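Putative uncharacterized protein (Pyrococcus abyssi virus 1, PDB 4HR1) is of unknown function, but folds as a bromodomain-like bundle of helices and comes from a virus that infects the archaeon Pyrococcus abyssi. Local coordinates at residues N4-V9 with N55-A60; S14-A19 with L83-I88; G25-T30 with K34-Q39; I20-G25 with L109-Y114; Y62-F67 with D72-E77. All coordinates share one frame; numbering follows the deposited sequence.

Contact 1: residues N4-V9 with N55-A60; sequences NGAQTV and NWDVYA
With chi1 at -161°, D57 holds its carboxylate trans to its own nitrogen and aims it at the first turn of helix 5-30, where G5 and A6 lie. D57 OD1 lies 3.6 Å from G5 C. A6 N is 3.4 Å from the same oxygen, but the angle is too poor for a hydrogen bond. The contact is instead close packing, probably helped by the positive end of the helix dipole. Since G5 has no side chain, the carboxylate can come right up to the main chain. A6 CB lies 4.4 Å from V58 CA, and the CA atoms of A6 and V58 are 5.3 Å apart. The helix start is capped largely from within its own segment: N4 is the N-cap, and its OD1 takes a 3.1 Å bond from Q7 N in the carbonyl plane. T8 OG1 reaches N4 O at 2.6 Å, an oxygen that T8 N also uses. G5 N donates to N68 OD1, and an aromatic side chain of a neighbouring subunit packs on A6. The axes of the short pieces 5-9 and 55-60 come within 9.0 Å, 138° apart in direction: an inclined, roughly antiparallel pair of a helical bundle, beginning at an asparagine N-cap.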
# COMPACT_ATOMS: atom_id res chain seq x y z
N ASN A 4 2.39 14.90 10.66
CA ASN A 4 1.11 14.32 10.27
C ASN A 4 1.25 12.80 10.38
O ASN A 4 1.72 12.15 9.44
CB ASN A 4 0.70 14.75 8.87
CG ASN A 4 -0.72 14.36 8.54
OD1 ASN A 4 -1.06 13.19 8.32
ND2 ASN A 4 -1.61 15.35 8.55
N GLY A 5 0.86 12.27 11.54
CA GLY A 5 0.97 10.86 11.89
C GLY A 5 0.52 9.86 10.85
O GLY A 5 1.30 8.98 10.45
N ALA A 6 -0.76 9.98 10.39
CA ALA A 6 -1.39 9.08 9.41
C ALA A 6 -0.69 9.11 8.06
O ALA A 6 -0.23 8.05 7.60
CB ALA A 6 -2.88 9.38 9.27
N GLN A 7 -0.49 10.31 7.48
CA GLN A 7 0.23 10.42 6.20
C GLN A 7 1.63 9.78 6.27
O GLN A 7 1.98 8.99 5.39
CB GLN A 7 0.32 11.87 5.75
CG GLN A 7 0.83 12.05 4.34
CD GLN A 7 1.60 13.33 4.24
OE1 GLN A 7 1.01 14.41 4.13
NE2 GLN A 7 2.92 13.24 4.38
N THR A 8 2.38 10.08 7.35
CA THR A 8 3.73 9.58 7.58
C THR A 8 3.80 8.06 7.51
O THR A 8 4.56 7.52 6.70
CB THR A 8 4.37 10.20 8.84
OG1 THR A 8 4.21 11.62 8.82
CG2 THR A 8 5.84 9.85 8.98
N VAL A 9 2.98 7.37 8.32
CA VAL A 9 2.96 5.90 8.34
C VAL A 9 2.50 5.30 7.01
O VAL A 9 3.11 4.34 6.53
CB VAL A 9 2.25 5.29 9.60
CG1 VAL A 9 2.80 5.91 10.88
CG2 VAL A 9 0.74 5.45 9.53
N ASN A 55 -3.17 0.93 12.02
CA ASN A 55 -4.51 1.12 11.43
C ASN A 55 -5.38 2.01 12.28
O ASN A 55 -6.23 2.74 11.76
CB ASN A 55 -5.25 -0.22 11.28
CG ASN A 55 -4.72 -1.17 10.24
OD1 ASN A 55 -3.96 -0.80 9.33
ND2 ASN A 55 -5.15 -2.44 10.35
N TRP A 56 -5.22 1.90 13.62
CA TRP A 56 -5.97 2.69 14.57
C TRP A 56 -5.80 4.17 14.26
O TRP A 56 -6.80 4.89 14.25
CB TRP A 56 -5.56 2.35 16.01
CG TRP A 56 -4.14 2.65 16.35
CD1 TRP A 56 -3.06 1.81 16.22
CD2 TRP A 56 -3.62 3.89 16.86
NE1 TRP A 56 -1.91 2.45 16.60
CE2 TRP A 56 -2.22 3.74 16.97
CE3 TRP A 56 -4.21 5.12 17.20
CZ2 TRP A 56 -1.40 4.77 17.45
CZ3 TRP A 56 -3.39 6.15 17.64
CH2 TRP A 56 -2.01 5.97 17.76
N ASP A 57 -4.55 4.61 13.91
CA ASP A 57 -4.25 6.01 13.63
C ASP A 57 -4.82 6.55 12.33
O ASP A 57 -5.18 7.74 12.25
CB ASP A 57 -2.78 6.36 13.83
CG ASP A 57 -2.55 7.85 13.98
OD1 ASP A 57 -1.70 8.40 13.25
OD2 ASP A 57 -3.33 8.50 14.74
N VAL A 58 -4.99 5.66 11.33
CA VAL A 58 -5.62 6.01 10.07
C VAL A 58 -7.06 6.46 10.37
O VAL A 58 -7.42 7.56 9.95
CB VAL A 58 -5.52 4.86 9.04
CG1 VAL A 58 -6.06 5.28 7.68
CG2 VAL A 58 -4.09 4.35 8.94
N TYR A 59 -7.84 5.70 11.19
CA TYR A 59 -9.18 6.14 11.61
C TYR A 59 -9.11 7.23 12.68
O TYR A 59 -9.81 8.25 12.53
CB TYR A 59 -10.13 5.01 12.09
CG TYR A 59 -11.47 5.57 12.56
CD1 TYR A 59 -12.29 6.28 11.68
CD2 TYR A 59 -11.85 5.51 13.90
CE1 TYR A 59 -13.47 6.89 12.12
CE2 TYR A 59 -13.05 6.09 14.34
CZ TYR A 59 -13.85 6.78 13.45
OH TYR A 59 -15.01 7.39 13.87
N ALA A 60 -8.34 6.98 13.77
CA ALA A 60 -8.24 7.91 14.91
C ALA A 60 -8.03 9.35 14.49
O ALA A 60 -8.81 10.21 14.91
CB ALA A 60 -7.17 7.45 15.89

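Contact 2: residues S14-A19 with L83-I88; sequences SWLRTA and LVLEDI
S14 O, at the start of the turn that carries L16 across to L85 and I88, is gripped twice, by T18 N and by T18 OG1, the latter at 2.7 Å. The hydroxyl arrives from above the carbonyl plane, about 45° out of it, in addition to the backbone bond from T18 N. This is core packing of a helical bundle, between helix 5-30 and helix 72-98 close to the middle of the chain. L16 sets out toward the other helix, with CG beside its own nitrogen (chi1 -70°), and its two methyls then find different partners. CD2 of L16 meets I88 CG2 at 3.9 Å, the two side chains crossing at about a right angle. The I88 branch can receive it because CG2 stands trans to the I88 nitrogen. I50 of helix 34-63 lies against L85, while I92 continues the apolar seam along L16. The other methyl, L16 CD1, sits 3.6 Å from L85 CD2 and 3.4 Å from the carbonyl oxygen L85 O.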
# COMPACT_ATOMS: atom_id res chain seq x y z
N SER A 14 3.39 2.34 2.08
CA SER A 14 3.27 2.37 0.61
C SER A 14 4.63 2.17 -0.07
O SER A 14 4.72 1.28 -0.91
CB SER A 14 2.60 3.65 0.12
OG SER A 14 1.30 3.79 0.67
N TRP A 15 5.69 2.92 0.36
CA TRP A 15 7.04 2.76 -0.19
C TRP A 15 7.48 1.33 -0.04
O TRP A 15 7.96 0.72 -1.00
CB TRP A 15 8.08 3.65 0.55
CG TRP A 15 9.37 3.81 -0.20
CD1 TRP A 15 9.68 4.81 -1.08
CD2 TRP A 15 10.48 2.89 -0.22
NE1 TRP A 15 10.94 4.60 -1.60
CE2 TRP A 15 11.45 3.44 -1.10
CE3 TRP A 15 10.79 1.70 0.47
CZ2 TRP A 15 12.69 2.82 -1.32
CZ3 TRP A 15 12.00 1.08 0.22
CH2 TRP A 15 12.93 1.63 -0.68
N LEU A 16 7.35 0.79 1.18
CA LEU A 16 7.78 -0.58 1.48
C LEU A 16 7.03 -1.65 0.67
O LEU A 16 7.67 -2.59 0.19
CB LEU A 16 7.71 -0.85 2.99
CG LEU A 16 8.74 -0.13 3.86
CD1 LEU A 16 8.49 -0.39 5.29
CD2 LEU A 16 10.14 -0.58 3.55
N ARG A 17 5.71 -1.45 0.44
CA ARG A 17 4.90 -2.39 -0.37
C ARG A 17 5.33 -2.35 -1.84
O ARG A 17 5.60 -3.40 -2.43
CB ARG A 17 3.39 -2.15 -0.20
CG ARG A 17 2.90 -2.48 1.21
CD ARG A 17 1.54 -3.14 1.20
NE ARG A 17 0.67 -2.66 2.27
CZ ARG A 17 0.52 -3.26 3.45
NH1 ARG A 17 1.20 -4.36 3.74
NH2 ARG A 17 -0.31 -2.75 4.35
N THR A 18 5.49 -1.12 -2.39
CA THR A 18 5.93 -0.87 -3.76
C THR A 18 7.34 -1.44 -3.98
O THR A 18 7.61 -2.00 -5.05
CB THR A 18 5.85 0.62 -4.09
OG1 THR A 18 4.65 1.21 -3.56
CG2 THR A 18 5.98 0.90 -5.59
N ALA A 19 8.20 -1.35 -2.94
CA ALA A 19 9.57 -1.88 -2.95
C ALA A 19 9.57 -3.40 -3.01
O ALA A 19 10.43 -3.98 -3.66
CB ALA A 19 10.33 -1.41 -1.72
N LEU A 83 10.06 3.36 13.48
CA LEU A 83 11.39 2.81 13.66
C LEU A 83 11.54 1.43 13.05
O LEU A 83 12.55 1.16 12.38
CB LEU A 83 11.69 2.75 15.15
CG LEU A 83 12.88 3.56 15.58
CD1 LEU A 83 12.66 4.14 16.98
CD2 LEU A 83 14.20 2.75 15.41
N VAL A 84 10.56 0.54 13.30
CA VAL A 84 10.55 -0.84 12.78
C VAL A 84 10.46 -0.78 11.24
O VAL A 84 11.16 -1.53 10.55
CB VAL A 84 9.39 -1.66 13.43
CG1 VAL A 84 9.18 -3.01 12.73
CG2 VAL A 84 9.64 -1.86 14.92
N LEU A 85 9.64 0.16 10.72
CA LEU A 85 9.42 0.40 9.30
C LEU A 85 10.73 0.82 8.61
O LEU A 85 11.02 0.35 7.50
CB LEU A 85 8.33 1.48 9.11
CG LEU A 85 6.88 1.05 9.33
CD1 LEU A 85 5.96 2.29 9.50
CD2 LEU A 85 6.38 0.17 8.20
N GLU A 86 11.55 1.67 9.30
CA GLU A 86 12.84 2.14 8.79
C GLU A 86 13.84 1.03 8.76
O GLU A 86 14.60 0.95 7.80
CB GLU A 86 13.30 3.42 9.49
CG GLU A 86 14.31 4.23 8.69
CD GLU A 86 13.87 4.87 7.38
OE1 GLU A 86 14.76 5.23 6.58
OE2 GLU A 86 12.65 5.10 7.19
N ASP A 87 13.77 0.08 9.72
CA ASP A 87 14.64 -1.11 9.69
C ASP A 87 14.25 -1.99 8.52
O ASP A 87 15.14 -2.57 7.87
CB ASP A 87 14.55 -1.91 11.00
CG ASP A 87 15.01 -1.17 12.25
OD1 ASP A 87 16.15 -0.67 12.26
OD2 ASP A 87 14.25 -1.16 13.25
N ILE A 88 12.93 -2.08 8.20
CA ILE A 88 12.43 -2.87 7.08
C ILE A 88 13.00 -2.31 5.76
O ILE A 88 13.56 -3.07 4.97
CB ILE A 88 10.88 -3.06 7.09
CG1 ILE A 88 10.43 -3.87 8.36
CG2 ILE A 88 10.42 -3.80 5.82
CD1 ILE A 88 8.98 -3.61 8.83

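Contact 3: residues G25-T30 with K34-Q39; sequences GYMETT and KKELEQ
M27, modelled as selenomethionine, lays the end of its side chain against the first turns of helix 34-63, at E36 and L37. Its terminal CE is 3.7 Å from E36 CB and equally close to E36 O, so the methyl rests on both the side chain and the backbone of one residue. The selenium follows: SE is 3.9 Å from E36 O and 4.2 Å from L37 CD2. M27 can span the gap because its chain is stretched beyond CG, with chi2 -172° and chi3 168°, and crosses the E36 side chain at a slant. The nearest CA atoms, those of M27 and L37, remain 7.6 Å apart. The two segments lie at the turn end of an antiparallel helical hairpin, where helix 5-30 turns back into helix 34-63 through a three-residue connection. In the next shell, E36 OE1 is held by T33 N at that connection, while A32, V99 and E95 pack on M27. Further back, T29 OG1 reaches G25 O at 2.8 Å, from the face of the carbonyl plane opposite to that used by T29 N. T30 OG1 bonds to Y26 O, and the same oxygen lies over one face of the Y26 ring, 3.7 Å above its plane and offset toward the rim. Y26 OH bonds to V99 O, and its ring meets an aromatic side chain of a neighbouring subunit.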
# COMPACT_ATOMS: atom_id res chain seq x y z
N GLY A 25 9.04 -8.61 -8.93
CA GLY A 25 9.12 -8.43 -10.38
C GLY A 25 10.51 -8.63 -10.95
O GLY A 25 10.65 -9.29 -11.98
N TYR A 26 11.54 -8.08 -10.26
CA TYR A 26 12.94 -8.24 -10.67
C TYR A 26 13.31 -9.72 -10.65
O TYR A 26 13.98 -10.19 -11.57
CB TYR A 26 13.88 -7.42 -9.75
CG TYR A 26 15.35 -7.77 -9.93
CD1 TYR A 26 16.06 -7.35 -11.04
CD2 TYR A 26 16.01 -8.57 -9.00
CE1 TYR A 26 17.41 -7.67 -11.21
CE2 TYR A 26 17.35 -8.91 -9.17
CZ TYR A 26 18.05 -8.46 -10.27
OH TYR A 26 19.37 -8.78 -10.44
N MSE A 27 12.85 -10.43 -9.61
CA MSE A 27 13.10 -11.85 -9.37
C MSE A 27 12.43 -12.77 -10.37
O MSE A 27 13.04 -13.76 -10.74
CB MSE A 27 12.72 -12.23 -7.94
CG MSE A 27 13.68 -11.66 -6.93
SE MSE A 27 13.40 -12.28 -5.13
CE MSE A 27 15.02 -11.62 -4.38
N GLU A 28 11.19 -12.44 -10.78
CA GLU A 28 10.45 -13.19 -11.79
C GLU A 28 11.17 -13.10 -13.15
O GLU A 28 11.42 -14.13 -13.78
CB GLU A 28 9.01 -12.65 -11.92
CG GLU A 28 8.01 -13.35 -11.00
CD GLU A 28 7.23 -12.45 -10.06
OE1 GLU A 28 7.35 -12.65 -8.83
OE2 GLU A 28 6.49 -11.57 -10.55
N THR A 29 11.55 -11.86 -13.56
CA THR A 29 12.26 -11.54 -14.80
C THR A 29 13.70 -12.10 -14.85
O THR A 29 14.23 -12.31 -15.94
CB THR A 29 12.22 -10.02 -15.05
OG1 THR A 29 10.93 -9.51 -14.74
CG2 THR A 29 12.60 -9.64 -16.48
N THR A 30 14.33 -12.36 -13.68
CA THR A 30 15.71 -12.85 -13.63
C THR A 30 15.88 -14.26 -13.02
O THR A 30 16.98 -14.82 -13.07
CB THR A 30 16.65 -11.76 -13.07
OG1 THR A 30 16.12 -10.47 -13.39
CG2 THR A 30 18.06 -11.86 -13.63
N LYS A 34 15.48 -19.96 -4.53
CA LYS A 34 14.38 -20.29 -3.61
C LYS A 34 14.51 -19.55 -2.27
O LYS A 34 13.49 -19.11 -1.71
CB LYS A 34 14.27 -21.81 -3.40
CG LYS A 34 13.15 -22.46 -4.21
CD LYS A 34 13.19 -23.98 -4.14
CE LYS A 34 13.68 -24.63 -5.41
NZ LYS A 34 12.62 -24.69 -6.46
N LYS A 35 15.76 -19.39 -1.79
CA LYS A 35 16.10 -18.68 -0.55
C LYS A 35 15.77 -17.20 -0.71
O LYS A 35 15.17 -16.61 0.19
CB LYS A 35 17.60 -18.85 -0.21
CG LYS A 35 18.03 -20.28 0.06
CD LYS A 35 19.18 -20.75 -0.85
CE LYS A 35 18.82 -20.96 -2.32
NZ LYS A 35 17.78 -22.00 -2.52
N GLU A 36 16.12 -16.62 -1.88
CA GLU A 36 15.89 -15.21 -2.20
C GLU A 36 14.39 -14.84 -2.18
O GLU A 36 14.03 -13.82 -1.57
CB GLU A 36 16.58 -14.82 -3.52
CG GLU A 36 18.10 -14.72 -3.42
CD GLU A 36 18.87 -14.49 -4.71
OE1 GLU A 36 18.41 -14.96 -5.78
OE2 GLU A 36 19.95 -13.86 -4.65
N LEU A 37 13.53 -15.68 -2.76
CA LEU A 37 12.08 -15.47 -2.78
C LEU A 37 11.45 -15.66 -1.39
O LEU A 37 10.41 -15.04 -1.09
CB LEU A 37 11.42 -16.41 -3.80
CG LEU A 37 11.79 -16.18 -5.26
CD1 LEU A 37 12.10 -17.50 -5.95
CD2 LEU A 37 10.71 -15.40 -6.00
N GLU A 38 12.09 -16.50 -0.54
CA GLU A 38 11.68 -16.77 0.84
C GLU A 38 11.94 -15.50 1.66
O GLU A 38 11.00 -15.01 2.28
CB GLU A 38 12.47 -17.96 1.41
CG GLU A 38 11.82 -18.66 2.60
CD GLU A 38 11.39 -20.09 2.33
OE1 GLU A 38 12.28 -20.95 2.09
OE2 GLU A 38 10.17 -20.36 2.35
N GLN A 39 13.19 -14.95 1.60
CA GLN A 39 13.64 -13.73 2.29
C GLN A 39 12.71 -12.54 2.01
O GLN A 39 12.38 -11.79 2.93
CB GLN A 39 15.08 -13.37 1.90
CG GLN A 39 16.16 -14.34 2.38
CD GLN A 39 17.54 -14.07 1.76
OE1 GLN A 39 18.55 -13.98 2.47
NE2 GLN A 39 17.62 -13.97 0.44

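Contact 4: residues I20-G25 with L109-Y114; sequences IAFLKG and LKISDY
The last helix of the bundle, 109-119, lies against helix 5-30 through a small hydrophobic cluster in which F22 is met by I111 and Y114. I111 takes a face: its CG2 stands 4.3 Å from the centroid of the F22 ring, 28° off the normal, a CH-pi contact. CG1 of the same residue touches F22 CZ at 3.8 Å, so both branches meet the CE1-CZ side of the ring from the same face. Y114 works at the edge instead, its CE2 lying 3.6 Å from F22 CE2 near the F22 plane. The rings meet rim to rim, centroids 5.9 Å apart and planes at 52°. With CG anti to the backbone nitrogen (chi1 -173°), the F22 ring presents a face to I111 and its rim to Y114. M96 of helix 72-98 and L101 of the following loop also pack on F22. Y114 OH bonds to the backbone of a neighbouring subunit, and an aromatic side chain there meets F22 edge-to-face: an aromatic-aliphatic core running into a subunit interface of a helical bundle.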
# COMPACT_ATOMS: atom_id res chain seq x y z
N ILE A 20 8.59 -4.04 -2.34
CA ILE A 20 8.42 -5.50 -2.35
C ILE A 20 7.90 -5.93 -3.74
O ILE A 20 8.42 -6.89 -4.30
CB ILE A 20 7.56 -5.99 -1.14
CG1 ILE A 20 8.43 -5.99 0.15
CG2 ILE A 20 6.93 -7.41 -1.37
CD1 ILE A 20 7.69 -5.80 1.36
N ALA A 21 6.92 -5.20 -4.30
CA ALA A 21 6.39 -5.44 -5.65
C ALA A 21 7.53 -5.40 -6.66
O ALA A 21 7.65 -6.31 -7.49
CB ALA A 21 5.33 -4.39 -6.01
N PHE A 22 8.42 -4.37 -6.53
CA PHE A 22 9.60 -4.16 -7.38
C PHE A 22 10.54 -5.36 -7.34
O PHE A 22 10.90 -5.88 -8.40
CB PHE A 22 10.33 -2.87 -6.95
CG PHE A 22 11.48 -2.44 -7.84
CD1 PHE A 22 12.76 -2.94 -7.64
CD2 PHE A 22 11.29 -1.49 -8.83
CE1 PHE A 22 13.82 -2.52 -8.44
CE2 PHE A 22 12.35 -1.05 -9.61
CZ PHE A 22 13.62 -1.57 -9.41
N LEU A 23 10.91 -5.82 -6.12
CA LEU A 23 11.80 -6.97 -5.89
C LEU A 23 11.24 -8.26 -6.48
O LEU A 23 12.00 -9.01 -7.10
CB LEU A 23 12.02 -7.18 -4.39
CG LEU A 23 13.26 -6.60 -3.81
CD1 LEU A 23 12.98 -6.06 -2.43
CD2 LEU A 23 14.38 -7.62 -3.77
N LYS A 24 9.93 -8.52 -6.25
CA LYS A 24 9.17 -9.67 -6.75
C LYS A 24 9.30 -9.75 -8.28
O LYS A 24 9.70 -10.79 -8.81
CB LYS A 24 7.69 -9.53 -6.35
CG LYS A 24 7.09 -10.78 -5.71
CD LYS A 24 6.75 -10.57 -4.24
CE LYS A 24 5.26 -10.58 -3.95
NZ LYS A 24 4.63 -9.25 -4.21
N GLY A 25 9.04 -8.61 -8.93
CA GLY A 25 9.12 -8.43 -10.38
C GLY A 25 10.51 -8.63 -10.95
O GLY A 25 10.65 -9.29 -11.98
N LEU A 109 20.30 4.53 -5.64
CA LEU A 109 19.81 5.88 -5.89
C LEU A 109 18.74 6.04 -6.95
O LEU A 109 17.78 6.79 -6.73
CB LEU A 109 20.97 6.82 -6.21
CG LEU A 109 21.42 7.76 -5.09
CD1 LEU A 109 22.71 8.47 -5.50
CD2 LEU A 109 20.34 8.79 -4.73
N LYS A 110 18.91 5.39 -8.11
CA LYS A 110 17.94 5.49 -9.21
C LYS A 110 16.65 4.70 -8.88
O LYS A 110 15.56 5.19 -9.17
CB LYS A 110 18.54 4.99 -10.54
CG LYS A 110 19.73 5.78 -11.06
CD LYS A 110 20.13 5.26 -12.45
CE LYS A 110 21.46 5.80 -12.93
NZ LYS A 110 21.78 5.31 -14.30
N ILE A 111 16.80 3.49 -8.30
CA ILE A 111 15.72 2.60 -7.91
C ILE A 111 14.87 3.33 -6.89
O ILE A 111 13.65 3.42 -7.06
CB ILE A 111 16.27 1.25 -7.34
CG1 ILE A 111 16.81 0.34 -8.46
CG2 ILE A 111 15.22 0.54 -6.47
CD1 ILE A 111 17.59 -0.78 -7.96
N SER A 112 15.56 3.91 -5.87
CA SER A 112 14.96 4.68 -4.79
C SER A 112 14.15 5.89 -5.32
O SER A 112 13.01 6.09 -4.90
CB SER A 112 16.03 5.09 -3.77
OG SER A 112 15.47 5.46 -2.53
N ASP A 113 14.72 6.64 -6.26
CA ASP A 113 14.06 7.81 -6.87
C ASP A 113 12.81 7.37 -7.66
O ASP A 113 11.76 8.02 -7.55
CB ASP A 113 15.05 8.59 -7.78
CG ASP A 113 16.03 9.52 -7.07
OD1 ASP A 113 16.21 9.38 -5.82
OD2 ASP A 113 16.65 10.36 -7.76
N TYR A 114 12.92 6.25 -8.42
CA TYR A 114 11.81 5.65 -9.15
C TYR A 114 10.69 5.24 -8.16
O TYR A 114 9.54 5.59 -8.37
CB TYR A 114 12.29 4.44 -9.97
CG TYR A 114 11.17 3.58 -10.51
CD1 TYR A 114 10.32 4.05 -11.51
CD2 TYR A 114 10.96 2.29 -10.03
CE1 TYR A 114 9.28 3.26 -12.00
CE2 TYR A 114 9.93 1.50 -10.51
CZ TYR A 114 9.09 1.99 -11.51
OH TYR A 114 8.05 1.21 -11.97

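Contact 5: residues Y62-F67 with D72-E77; sequences YARGDF and DDEYKE
The backbones stay well apart, with the CA atoms of R64 and E74, the nearest pair, 13.7 Å from each other. R64 is the first residue to leave helical geometry after helix 34-63 and opens a type I' turn, closed by F67 N to R64 O, with positive phi at G65 and D66; E74 is in the first turn of helix 72-98. The side chains span the distance, coming from opposite directions. R64 bends at chi2 (-115°), and E74 stretches out beyond CG, until R64 NH2 lies 2.7 Å from E74 OE1 and 2.9 Å from E74 OE2. This salt bridge is carried by one nitrogen, which gives OE2 a hydrogen bond (N-H...O angle 153°) from the syn side, tilted out of the carboxylate plane. The carboxylate meets the guanidinium edge, with the planes 24° apart. E74 OE1 also accepts a hydrogen bond from S71 N, which should help fix it. At the surface, the bridge ties the exit of helix 34-63 to the entry of helix 72-98.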
# COMPACT_ATOMS: atom_id res chain seq x y z
N TYR A 62 -8.72 10.88 11.57
CA TYR A 62 -9.92 11.38 10.89
C TYR A 62 -10.99 11.76 11.91
O TYR A 62 -11.56 12.85 11.81
CB TYR A 62 -10.47 10.33 9.89
CG TYR A 62 -11.84 10.67 9.33
CD1 TYR A 62 -11.99 11.63 8.34
CD2 TYR A 62 -12.99 10.07 9.84
CE1 TYR A 62 -13.26 11.99 7.86
CE2 TYR A 62 -14.26 10.41 9.37
CZ TYR A 62 -14.39 11.37 8.37
OH TYR A 62 -15.64 11.71 7.90
N ALA A 63 -11.25 10.84 12.87
CA ALA A 63 -12.26 10.93 13.94
C ALA A 63 -12.16 12.18 14.81
O ALA A 63 -13.20 12.77 15.12
CB ALA A 63 -12.22 9.68 14.80
N ARG A 64 -10.93 12.58 15.21
CA ARG A 64 -10.77 13.78 16.04
C ARG A 64 -10.55 15.09 15.28
O ARG A 64 -9.59 15.82 15.54
CB ARG A 64 -9.88 13.59 17.29
CG ARG A 64 -8.68 12.68 17.14
CD ARG A 64 -8.83 11.45 18.02
NE ARG A 64 -7.54 10.93 18.47
CZ ARG A 64 -7.38 9.87 19.25
NH1 ARG A 64 -8.44 9.19 19.68
NH2 ARG A 64 -6.17 9.47 19.61
N GLY A 65 -11.47 15.36 14.36
CA GLY A 65 -11.52 16.56 13.52
C GLY A 65 -10.31 16.83 12.65
O GLY A 65 -9.97 17.99 12.41
N ASP A 66 -9.65 15.74 12.18
CA ASP A 66 -8.44 15.76 11.34
C ASP A 66 -7.21 16.44 12.02
O ASP A 66 -6.16 16.60 11.39
CB ASP A 66 -8.74 16.28 9.91
CG ASP A 66 -7.74 15.90 8.82
OD1 ASP A 66 -7.69 16.61 7.79
OD2 ASP A 66 -7.01 14.90 9.01
N PHE A 67 -7.34 16.78 13.32
CA PHE A 67 -6.28 17.38 14.13
C PHE A 67 -5.29 16.30 14.53
O PHE A 67 -5.71 15.17 14.80
CB PHE A 67 -6.84 18.02 15.41
CG PHE A 67 -7.82 19.16 15.26
CD1 PHE A 67 -7.51 20.27 14.48
CD2 PHE A 67 -9.02 19.16 15.96
CE1 PHE A 67 -8.41 21.34 14.36
CE2 PHE A 67 -9.91 20.23 15.85
CZ PHE A 67 -9.60 21.31 15.05
N ASP A 72 0.45 10.84 24.63
CA ASP A 72 1.85 10.53 24.86
C ASP A 72 2.13 9.08 24.45
O ASP A 72 3.02 8.82 23.64
CB ASP A 72 2.17 10.75 26.35
CG ASP A 72 3.64 10.97 26.66
OD1 ASP A 72 4.13 12.09 26.42
OD2 ASP A 72 4.29 10.02 27.14
N ASP A 73 1.29 8.15 24.96
CA ASP A 73 1.36 6.71 24.72
C ASP A 73 1.15 6.38 23.23
O ASP A 73 1.91 5.56 22.69
CB ASP A 73 0.34 5.98 25.61
CG ASP A 73 0.42 6.40 27.07
OD1 ASP A 73 -0.34 7.31 27.47
OD2 ASP A 73 1.28 5.84 27.80
N GLU A 74 0.15 7.02 22.57
CA GLU A 74 -0.18 6.84 21.15
C GLU A 74 1.03 7.25 20.29
O GLU A 74 1.57 6.41 19.56
CB GLU A 74 -1.41 7.67 20.78
CG GLU A 74 -2.74 7.05 21.17
CD GLU A 74 -3.93 8.00 21.09
OE1 GLU A 74 -3.73 9.19 20.74
OE2 GLU A 74 -5.05 7.56 21.41
N TYR A 75 1.50 8.52 20.46
CA TYR A 75 2.69 9.11 19.84
C TYR A 75 3.90 8.16 19.89
O TYR A 75 4.53 7.94 18.85
CB TYR A 75 3.06 10.43 20.53
CG TYR A 75 4.16 11.20 19.83
CD1 TYR A 75 3.87 12.20 18.91
CD2 TYR A 75 5.51 10.90 20.07
CE1 TYR A 75 4.88 12.88 18.24
CE2 TYR A 75 6.53 11.59 19.41
CZ TYR A 75 6.21 12.57 18.49
OH TYR A 75 7.20 13.26 17.82
N LYS A 76 4.22 7.61 21.08
CA LYS A 76 5.36 6.70 21.30
C LYS A 76 5.25 5.39 20.52
O LYS A 76 6.26 4.89 20.00
CB LYS A 76 5.56 6.42 22.81
CG LYS A 76 6.12 7.62 23.60
CD LYS A 76 5.80 7.54 25.09
CE LYS A 76 6.82 6.76 25.90
NZ LYS A 76 6.32 6.49 27.27
N GLU A 77 4.02 4.81 20.46
CA GLU A 77 3.72 3.58 19.74
C GLU A 77 3.85 3.85 18.22
O GLU A 77 4.38 3.00 17.51
CB GLU A 77 2.31 3.07 20.12
CG GLU A 77 1.97 1.66 19.63
CD GLU A 77 1.53 1.51 18.18
OE1 GLU A 77 0.82 2.40 17.66
OE2 GLU A 77 1.88 0.47 17.57

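How the contacts relate
The five contacts sample one elongated helical bundle, a protein of unknown function, so they are related here by the fold alone. The centre of contact 2 is about 2 Å from the centre of the chain, and contacts 3 and 5 mark the two ends, with centres about 38 Å apart. Contacts 1 and 5 share an end and touch: W56 NE1 is 2.9 Å from E77 OE1, a probable hydrogen bond, and W56 CH2 packs on E74 CB at 3.5 Å. Contacts 1 to 4 all draw on helix 5-30, and contacts 3 and 4 both include G25. Contacts 2 and 4 meet where W15 CZ2 approaches S112 OG at 4.0 Å, joining the central packing to the last helix.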